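Local coordinates for lipoprotein (Actinomyces odontolyticus, PDB 3UP9), which probably binds L-methionine as the lipid-tethered substrate-binding protein of a transporter, and holds selenomethionine in this crystal, at residues A[5-10]-A[210-215]; A[78-83]-A[204-209]; A[128-133]-A[147-152]. One frame throughout, in Å; residues are numbered along the deposited sequence.

Overall arrangement
The chain folds into two lobes, as in periplasmic-binding-protein relatives, each built on its own mixed sheet. Contacts 1 and 2 lie in the lobe that holds both chain ends, their centres about 14 Å apart. They share one sheet, and strand 201-207 of contact 2 is followed, after a short loop, by helix 213-223 of contact 1; V213 there packs on W206. Contact 3 sits on the far side of the chain's centre, its centre about 37 Å from that of contact 2 and 48 Å from that of contact 1. In sequence, contact 1 spans contact 2, which spans contact 3: the second lobe is an excursion from the first, consistent with a ligand held between two lobes.

Contact 1: A[5-10]-A[210-215]; sequences DVVTLT and SKKVDA
The first strand of the N-terminal lobe meets the start of helix 213-223 here, where V7 and L9 of the strand receive A215 and the side chain of K212. A215 is the buried piece on the helix side. Its CB lies 3.4 Å from V7 CG1 and 3.9 Å from L9 CD2, so the methyl touches both V7 and L9, two residues apart on the strand. V7 brings CG1 there because that branch is anti to the backbone N (chi1 170°), and the same methyl also touches the shaft of K212, 3.8 Å from CD. L9 works with both its methyls: CD1 lies against the A215 carbonyl, CD2 against A215 CB and K212 CD.

K212 is the N-cap residue of the helix, and its chain, extended beyond CG, reaches back across V7 to the strand. There NZ donates to T8 O at 2.8 Å, nearly along the C=O axis (166° at the oxygen). The ammonium also makes a weak bond to a water, which accepts from T8 N at 3.1 Å; the lysine therefore meets the T8 backbone both directly and through solvent. Its other end is held as well, since K212 N donates to S210 OG at 3.0 Å, an ST turn just before the helix.

D58 forms a salt bridge with K212 NZ and accepts from T10 N, so the charge that reaches the strand is probably balanced locally. L9 continues inward onto I216 and L219 of helix 213-223. Strand 7-13 is flanked in its sheet by the parallel strands 35-41 and 59-64, with backbone bonds from V7 and L9 to K36, and the start of the helix lies against it.

Contact 2: A[78-83]-A[204-209]; sequences NFEAGE and LVWKGD. With PG4 (tetraethylene glycol), chain D.
E80 and W206 have the most surface buried here, and they face each other as a hydrogen-bonded antiparallel pair. E80 N donates to W206 O at 2.8 Å and W206 N returns a bond to E80 O at 3.0 Å. The indole has CG between its own backbone N and carbonyl carbon (chi1 65°), and its five-membered ring comes under E80 CB, a CH-pi contact with the carbon 3.9 Å from the ring centroid. The E80 carbonyl oxygen sits 3.5 Å above the indole plane, toward the rim, while CZ3 reaches on to G82 N. The glutamate chain bends at chi2 (-55°), which sets the direction of CD; its OE2 lies 3.5 Å from G208 CA.

V205 and A81 point to the opposite face from E80 and W206, and F79, next in buried area, packs against V205, its CB 3.4 Å from V205 CG1, the two side chains crossing at about a right angle. Further backbone bonds, G208 N to N78 O and G82 N to L204 O, extend the pairing both ways.

Helices 46-53 and 65-75 pack on F79 and V205, whereas W206 packs on I216 of helix 213-223. Strand 201-207 pairs with strand 59-64 as well, so strand 79-81 joins the larger sheet through it.

Contact 3: A[128-133]-A[147-152]; sequences QGLVSI and KLKNFD
L130 and F151 make the inner part of this contact, with L130 CG 3.7 Å from F151 CE1. The two side chains pass at a slant: L130 CD2 stands over a face of the phenyl ring, while L130 O lies at the ring's edge, in its plane. V131 comes to the edge too, its CG1 4.0 Å from F151 CZ. F151 points toward segment 128-133, with CG between its own backbone N and carbonyl carbon (chi1 69°). L130 CD1 turns to the aliphatic part of K149, 3.9 Å from CG, and the leucine and lysine side chains cross at about a right angle.

On the outer side L148 reaches across to the backbone. Its CD1 lies 3.4 Å from G129 O and also touches V131 C and S132 CB. L148 N donates to L130 O at 3.0 Å, with a straight N-H (165°) but with the nitrogen well above the carbonyl plane, 40° out of it.

This bond lies next to a small two-stranded antiparallel ribbon, strand 131-132 with strand 146-147, in which V131 and K147 are a non-hydrogen-bonded pair, their side chains on the same face. S132 is bonded to T146 through the backbone, continuing the ribbon. After K147 the chain turns by way of L148, K149 and N150 into strand 151-156, an outermost strand of the second lobe's five-stranded sheet.

K147 NZ makes a weak bond to F151 O, and D152 OD1 lies near it as a long salt bridge of 3.7 Å. Behind the first shell, L103 and I109 of the neighbouring loop and strand 107-112 touch both L130 and F151, and F153 meets the F151 ring edge-to-face while also touching V131 and K147.

Contact 1: A[5-10]-A[210-215]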
loop_
_atom_site.group_PDB
_atom_site.type_symbol
_atom_site.label_atom_id
_atom_site.label_comp_id
_atom_site.label_asym_id
_atom_site.label_seq_id
_atom_site.Cartn_x
_atom_site.Cartn_y
_atom_site.Cartn_z
ATOM N N ASP A 5 22.207 26.089 -3.985
ATOM C CA ASP A 5 21.518 25.424 -2.824
ATOM C C ASP A 5 20.068 24.845 -3.084
ATOM O O ASP A 5 19.219 24.829 -2.162
ATOM C CB ASP A 5 21.575 26.315 -1.542
ATOM C CG ASP A 5 20.763 27.634 -1.655
ATOM O OD1 ASP A 5 19.733 27.678 -2.372
ATOM O OD2 ASP A 5 21.152 28.635 -0.996
ATOM N N VAL A 6 19.811 24.352 -4.311
ATOM C CA VAL A 6 18.723 23.394 -4.606
ATOM C C VAL A 6 19.104 22.067 -3.862
ATOM O O VAL A 6 20.215 21.606 -3.998
ATOM C CB VAL A 6 18.551 23.191 -6.160
ATOM C CG1 VAL A 6 17.713 21.972 -6.509
ATOM C CG2 VAL A 6 17.950 24.425 -6.837
ATOM N N VAL A 7 18.223 21.488 -3.035
ATOM C CA VAL A 7 18.538 20.218 -2.344
ATOM C C VAL A 7 17.959 19.029 -3.153
ATOM O O VAL A 7 16.818 19.073 -3.609
ATOM C CB VAL A 7 17.998 20.189 -0.870
ATOM C CG1 VAL A 7 18.102 18.775 -0.230
ATOM C CG2 VAL A 7 18.730 21.231 -0.031
ATOM N N THR A 8 18.735 17.954 -3.318
ATOM C CA THR A 8 18.257 16.803 -4.056
ATOM C C THR A 8 17.834 15.792 -3.075
ATOM O O THR A 8 18.561 15.589 -2.115
ATOM C CB THR A 8 19.342 16.178 -4.940
ATOM O OG1 THR A 8 19.528 17.022 -6.059
ATOM C CG2 THR A 8 18.907 14.825 -5.442
ATOM N N LEU A 9 16.707 15.119 -3.330
ATOM C CA LEU A 9 16.163 14.126 -2.401
ATOM C C LEU A 9 16.009 12.764 -3.054
ATOM O O LEU A 9 15.268 12.659 -3.994
ATOM C CB LEU A 9 14.778 14.536 -1.916
ATOM C CG LEU A 9 14.545 15.683 -0.975
ATOM C CD1 LEU A 9 13.036 15.820 -0.757
ATOM C CD2 LEU A 9 15.205 15.399 0.348
ATOM N N THR A 10 16.667 11.719 -2.535
ATOM C CA THR A 10 16.462 10.369 -3.041
ATOM C C THR A 10 15.214 9.796 -2.309
ATOM O O THR A 10 15.182 9.680 -1.060
ATOM C CB THR A 10 17.786 9.513 -2.945
ATOM O OG1 THR A 10 18.899 10.276 -3.447
ATOM C CG2 THR A 10 17.697 8.227 -3.773
ATOM N N SER A 210 17.232 13.137 9.807
ATOM C CA SER A 210 17.636 13.663 8.488
ATOM C C SER A 210 18.251 15.066 8.603
ATOM O O SER A 210 17.761 15.905 9.326
ATOM C CB SER A 210 16.457 13.716 7.517
ATOM O OG SER A 210 16.885 14.144 6.229
ATOM N N LYS A 211 19.317 15.323 7.872
ATOM C CA LYS A 211 19.852 16.712 7.752
ATOM C C LYS A 211 19.015 17.536 6.714
ATOM O O LYS A 211 19.150 18.752 6.570
ATOM C CB LYS A 211 21.368 16.697 7.395
ATOM C CG LYS A 211 22.329 16.015 8.392
ATOM C CD LYS A 211 21.915 16.082 9.878
ATOM C CE LYS A 211 22.390 17.313 10.675
ATOM N NZ LYS A 211 21.748 17.314 12.036
ATOM N N LYS A 212 18.103 16.861 6.035
ATOM C CA LYS A 212 17.459 17.426 4.889
ATOM C C LYS A 212 16.031 17.783 5.168
ATOM O O LYS A 212 15.263 17.891 4.237
ATOM C CB LYS A 212 17.557 16.423 3.737
ATOM C CG LYS A 212 18.995 16.076 3.331
ATOM C CD LYS A 212 19.026 15.745 1.846
ATOM C CE LYS A 212 20.216 14.953 1.402
ATOM N NZ LYS A 212 20.105 14.475 -0.007
ATOM N N VAL A 213 15.691 18.056 6.433
ATOM C CA VAL A 213 14.286 18.218 6.838
ATOM C C VAL A 213 13.613 19.440 6.217
ATOM O O VAL A 213 12.407 19.404 6.032
ATOM C CB VAL A 213 14.032 18.268 8.405
ATOM C CG1 VAL A 213 13.908 16.871 9.001
ATOM C CG2 VAL A 213 15.076 19.122 9.092
ATOM N N ASP A 214 14.337 20.510 5.917
ATOM C CA ASP A 214 13.721 21.591 5.139
ATOM C C ASP A 214 13.214 21.129 3.800
ATOM O O ASP A 214 12.070 21.425 3.452
ATOM C CB ASP A 214 14.659 22.744 4.907
ATOM C CG ASP A 214 14.940 23.513 6.157
ATOM O OD1 ASP A 214 14.378 23.186 7.209
ATOM O OD2 ASP A 214 15.750 24.456 6.092
ATOM N N ALA A 215 14.057 20.406 3.062
ATOM C CA ALA A 215 13.703 19.890 1.740
ATOM C C ALA A 215 12.506 18.889 1.807
ATOM O O ALA A 215 11.564 18.972 1.003
ATOM C CB ALA A 215 14.946 19.274 1.059
HETATM O O HOH W 1 21.218 17.263 -1.682
#

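Contact 2: A[78-83]-A[204-209]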
loop_
_atom_site.group_PDB
_atom_site.type_symbol
_atom_site.label_atom_id
_atom_site.label_comp_id
_atom_site.label_asym_id
_atom_site.label_seq_id
_atom_site.Cartn_x
_atom_site.Cartn_y
_atom_site.Cartn_z
ATOM N N ASN A 78 13.526 4.307 13.721
ATOM C CA ASN A 78 13.275 5.681 14.159
ATOM C C ASN A 78 12.813 6.558 12.973
ATOM O O ASN A 78 13.562 7.415 12.498
ATOM C CB ASN A 78 14.498 6.298 14.886
ATOM C CG ASN A 78 14.221 7.716 15.371
ATOM O OD1 ASN A 78 13.098 8.029 15.711
ATOM N ND2 ASN A 78 15.218 8.540 15.430
ATOM N N PHE A 79 11.563 6.375 12.545
ATOM C CA PHE A 79 10.997 7.138 11.448
ATOM C C PHE A 79 9.936 8.185 11.865
ATOM O O PHE A 79 9.332 8.143 12.932
ATOM C CB PHE A 79 10.372 6.192 10.423
ATOM C CG PHE A 79 11.336 5.227 9.773
ATOM C CD1 PHE A 79 12.707 5.453 9.733
ATOM C CD2 PHE A 79 10.857 4.106 9.200
ATOM C CE1 PHE A 79 13.557 4.548 9.125
ATOM C CE2 PHE A 79 11.699 3.202 8.565
ATOM C CZ PHE A 79 13.052 3.422 8.532
ATOM N N GLU A 80 9.734 9.138 10.965
ATOM C CA GLU A 80 8.766 10.193 11.106
ATOM C C GLU A 80 7.911 10.171 9.837
ATOM O O GLU A 80 8.425 9.935 8.751
ATOM C CB GLU A 80 9.461 11.543 11.225
ATOM C CG GLU A 80 10.610 11.636 12.184
ATOM C CD GLU A 80 10.315 11.211 13.612
ATOM O OE1 GLU A 80 9.215 11.479 14.137
ATOM O OE2 GLU A 80 11.232 10.592 14.213
ATOM N N ALA A 81 6.610 10.379 9.980
ATOM C CA ALA A 81 5.666 10.334 8.867
ATOM C C ALA A 81 4.836 11.623 8.741
ATOM O O ALA A 81 4.542 12.366 9.715
ATOM C CB ALA A 81 4.751 9.145 8.966
ATOM N N GLY A 82 4.453 11.836 7.497
ATOM C CA GLY A 82 3.595 12.902 7.091
ATOM C C GLY A 82 2.151 12.529 7.111
ATOM O O GLY A 82 1.798 11.424 7.526
ATOM N N GLU A 83 1.332 13.489 6.686
ATOM C CA GLU A 83 -0.110 13.335 6.542
ATOM C C GLU A 83 -0.488 12.354 5.428
ATOM O O GLU A 83 0.183 12.257 4.437
ATOM C CB GLU A 83 -0.713 14.667 6.146
ATOM C CG GLU A 83 -0.752 15.729 7.206
ATOM C CD GLU A 83 -1.409 17.017 6.705
ATOM O OE1 GLU A 83 -2.627 16.949 6.378
ATOM O OE2 GLU A 83 -0.696 18.066 6.653
ATOM N N LEU A 204 4.413 9.840 3.424
ATOM C CA LEU A 204 5.854 10.103 3.197
ATOM C C LEU A 204 6.530 9.772 4.520
ATOM O O LEU A 204 6.023 10.171 5.574
ATOM C CB LEU A 204 6.126 11.592 2.818
ATOM C CG LEU A 204 7.579 11.916 2.467
ATOM C CD1 LEU A 204 7.986 11.411 1.101
ATOM C CD2 LEU A 204 7.770 13.422 2.501
ATOM N N VAL A 205 7.611 8.996 4.490
ATOM C CA VAL A 205 8.320 8.603 5.730
ATOM C C VAL A 205 9.760 8.965 5.524
ATOM O O VAL A 205 10.291 8.787 4.439
ATOM C CB VAL A 205 8.129 7.091 6.112
ATOM C CG1 VAL A 205 8.974 6.687 7.320
ATOM C CG2 VAL A 205 6.659 6.753 6.287
ATOM N N TRP A 206 10.371 9.514 6.567
ATOM C CA TRP A 206 11.788 9.819 6.593
ATOM C C TRP A 206 12.379 9.492 7.974
ATOM O O TRP A 206 11.667 9.150 8.931
ATOM C CB TRP A 206 12.001 11.284 6.173
ATOM C CG TRP A 206 11.415 12.297 7.129
ATOM C CD1 TRP A 206 12.062 12.907 8.201
ATOM C CD2 TRP A 206 10.030 12.793 7.190
ATOM N NE1 TRP A 206 11.213 13.705 8.888
ATOM C CE2 TRP A 206 9.976 13.697 8.336
ATOM C CE3 TRP A 206 8.846 12.561 6.449
ATOM C CZ2 TRP A 206 8.805 14.377 8.692
ATOM C CZ3 TRP A 206 7.678 13.242 6.823
ATOM C CH2 TRP A 206 7.663 14.124 7.928
ATOM N N LYS A 207 13.694 9.578 8.099
ATOM C CA LYS A 207 14.367 9.166 9.332
ATOM C C LYS A 207 14.461 10.400 10.227
ATOM O O LYS A 207 14.768 11.489 9.736
ATOM C CB LYS A 207 15.748 8.598 9.011
ATOM C CG LYS A 207 16.349 7.709 10.075
ATOM C CD LYS A 207 17.481 6.910 9.466
ATOM C CE LYS A 207 18.593 6.620 10.459
ATOM N NZ LYS A 207 18.479 5.235 10.964
ATOM N N GLY A 208 14.198 10.221 11.533
ATOM C CA GLY A 208 14.161 11.318 12.494
ATOM C C GLY A 208 15.352 12.268 12.493
ATOM O O GLY A 208 15.200 13.495 12.682
ATOM N N ASP A 209 16.539 11.719 12.254
ATOM C CA ASP A 209 17.726 12.550 12.213
ATOM C C ASP A 209 18.115 13.087 10.802
ATOM O O ASP A 209 19.222 13.450 10.630
ATOM C CB ASP A 209 18.904 11.771 12.830
ATOM C CG ASP A 209 19.249 10.486 12.043
ATOM O OD1 ASP A 209 18.616 10.179 11.028
ATOM O OD2 ASP A 209 20.139 9.755 12.463
HETATM O O1 PG4 D . 16.388 3.676 13.066
HETATM C C1 PG4 D . 17.238 3.291 14.177
HETATM C C2 PG4 D . 17.676 1.825 14.196
HETATM O O2 PG4 D . 16.642 0.826 14.063
HETATM C C3 PG4 D . 17.072 -0.525 14.247
HETATM C C4 PG4 D . 16.703 -1.413 13.053
HETATM O O3 PG4 D . 17.844 -2.101 12.492
HETATM O O HOH W 2 2.895 12.189 3.891
#

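Contact 3: A[128-133]-A[147-152]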
loop_
_atom_site.group_PDB
_atom_site.type_symbol
_atom_site.label_atom_id
_atom_site.label_comp_id
_atom_site.label_asym_id
_atom_site.label_seq_id
_atom_site.Cartn_x
_atom_site.Cartn_y
_atom_site.Cartn_z
ATOM N N GLN A 128 -17.011 -9.999 4.977
ATOM C CA GLN A 128 -17.735 -10.951 4.114
ATOM C C GLN A 128 -18.222 -12.257 4.814
ATOM O O GLN A 128 -18.735 -13.133 4.143
ATOM C CB GLN A 128 -16.875 -11.337 2.853
ATOM C CG GLN A 128 -16.333 -10.190 1.988
ATOM C CD GLN A 128 -17.410 -9.202 1.645
ATOM O OE1 GLN A 128 -18.327 -9.522 0.905
ATOM N NE2 GLN A 128 -17.361 -8.028 2.263
ATOM N N GLY A 129 -18.085 -12.375 6.127
ATOM C CA GLY A 129 -18.544 -13.553 6.854
ATOM C C GLY A 129 -17.686 -14.802 6.682
ATOM O O GLY A 129 -18.106 -15.876 7.078
ATOM N N LEU A 130 -16.466 -14.669 6.131
ATOM C CA LEU A 130 -15.615 -15.819 5.763
ATOM C C LEU A 130 -14.638 -16.246 6.868
ATOM O O LEU A 130 -14.276 -17.414 6.946
ATOM C CB LEU A 130 -14.882 -15.541 4.434
ATOM C CG LEU A 130 -14.179 -16.688 3.694
ATOM C CD1 LEU A 130 -15.239 -17.637 3.200
ATOM C CD2 LEU A 130 -13.321 -16.213 2.514
ATOM N N VAL A 131 -14.185 -15.306 7.694
ATOM C CA VAL A 131 -13.459 -15.630 8.915
ATOM C C VAL A 131 -14.037 -14.857 10.133
ATOM O O VAL A 131 -14.675 -13.800 10.038
ATOM C CB VAL A 131 -11.926 -15.369 8.778
ATOM C CG1 VAL A 131 -11.347 -16.083 7.550
ATOM C CG2 VAL A 131 -11.617 -13.867 8.734
ATOM N N SER A 132 -13.798 -15.401 11.298
ATOM C CA SER A 132 -14.179 -14.758 12.556
ATOM C C SER A 132 -12.899 -14.273 13.266
ATOM O O SER A 132 -11.945 -15.052 13.384
ATOM C CB SER A 132 -14.931 -15.779 13.387
ATOM O OG SER A 132 -14.702 -15.517 14.710
ATOM N N ILE A 133 -12.814 -12.995 13.650
ATOM C CA ILE A 133 -11.625 -12.517 14.413
ATOM C C ILE A 133 -11.940 -12.372 15.909
ATOM O O ILE A 133 -12.839 -11.636 16.269
ATOM C CB ILE A 133 -11.072 -11.183 13.869
ATOM C CG1 ILE A 133 -10.728 -11.327 12.377
ATOM C CG2 ILE A 133 -9.850 -10.790 14.703
ATOM C CD1 ILE A 133 -11.043 -10.125 11.529
ATOM N N LYS A 147 -11.923 -20.015 10.659
ATOM C CA LYS A 147 -12.427 -20.097 9.292
ATOM C C LYS A 147 -13.885 -20.468 9.401
ATOM O O LYS A 147 -14.231 -21.338 10.181
ATOM C CB LYS A 147 -11.586 -21.106 8.475
ATOM C CG LYS A 147 -10.377 -20.453 7.789
ATOM C CD LYS A 147 -9.054 -21.216 7.827
ATOM C CE LYS A 147 -9.160 -22.659 7.373
ATOM N NZ LYS A 147 -7.798 -23.109 6.997
ATOM N N LEU A 148 -14.764 -19.767 8.686
ATOM C CA LEU A 148 -16.227 -20.065 8.782
ATOM C C LEU A 148 -16.764 -20.876 7.595
ATOM O O LEU A 148 -17.924 -21.275 7.600
ATOM C CB LEU A 148 -17.051 -18.796 9.029
ATOM C CG LEU A 148 -16.771 -18.033 10.337
ATOM C CD1 LEU A 148 -17.457 -16.665 10.291
ATOM C CD2 LEU A 148 -17.210 -18.809 11.544
ATOM N N LYS A 149 -15.907 -21.151 6.610
ATOM C CA LYS A 149 -16.185 -22.101 5.518
ATOM C C LYS A 149 -14.913 -22.941 5.364
ATOM O O LYS A 149 -13.873 -22.589 5.891
ATOM C CB LYS A 149 -16.528 -21.354 4.209
ATOM C CG LYS A 149 -17.726 -20.395 4.286
ATOM C CD LYS A 149 -19.090 -21.130 4.363
ATOM C CE LYS A 149 -20.324 -20.233 4.618
ATOM N NZ LYS A 149 -20.993 -19.608 3.435
ATOM N N ASN A 150 -14.974 -24.064 4.673
ATOM C CA ASN A 150 -13.801 -24.914 4.515
ATOM C C ASN A 150 -12.927 -24.496 3.319
ATOM O O ASN A 150 -13.237 -24.788 2.165
ATOM C CB ASN A 150 -14.207 -26.381 4.379
ATOM C CG ASN A 150 -12.996 -27.299 4.323
ATOM O OD1 ASN A 150 -12.684 -27.866 3.283
ATOM N ND2 ASN A 150 -12.275 -27.406 5.438
ATOM N N PHE A 151 -11.837 -23.799 3.610
ATOM C CA PHE A 151 -10.862 -23.433 2.605
ATOM C C PHE A 151 -9.481 -23.339 3.299
ATOM O O PHE A 151 -9.409 -23.442 4.511
ATOM C CB PHE A 151 -11.266 -22.092 1.969
ATOM C CG PHE A 151 -11.127 -20.911 2.912
ATOM C CD1 PHE A 151 -12.150 -20.570 3.795
ATOM C CD2 PHE A 151 -9.970 -20.162 2.935
ATOM C CE1 PHE A 151 -11.994 -19.511 4.677
ATOM C CE2 PHE A 151 -9.804 -19.105 3.842
ATOM C CZ PHE A 151 -10.807 -18.793 4.712
ATOM N N ASP A 152 -8.403 -23.138 2.539
ATOM C CA ASP A 152 -7.063 -22.895 3.067
ATOM C C ASP A 152 -6.513 -21.561 2.597
ATOM O O ASP A 152 -6.654 -21.201 1.425
ATOM C CB ASP A 152 -6.108 -24.005 2.615
ATOM C CG ASP A 152 -6.553 -25.354 3.095
ATOM O OD1 ASP A 152 -6.902 -25.464 4.288
ATOM O OD2 ASP A 152 -6.587 -26.297 2.282
#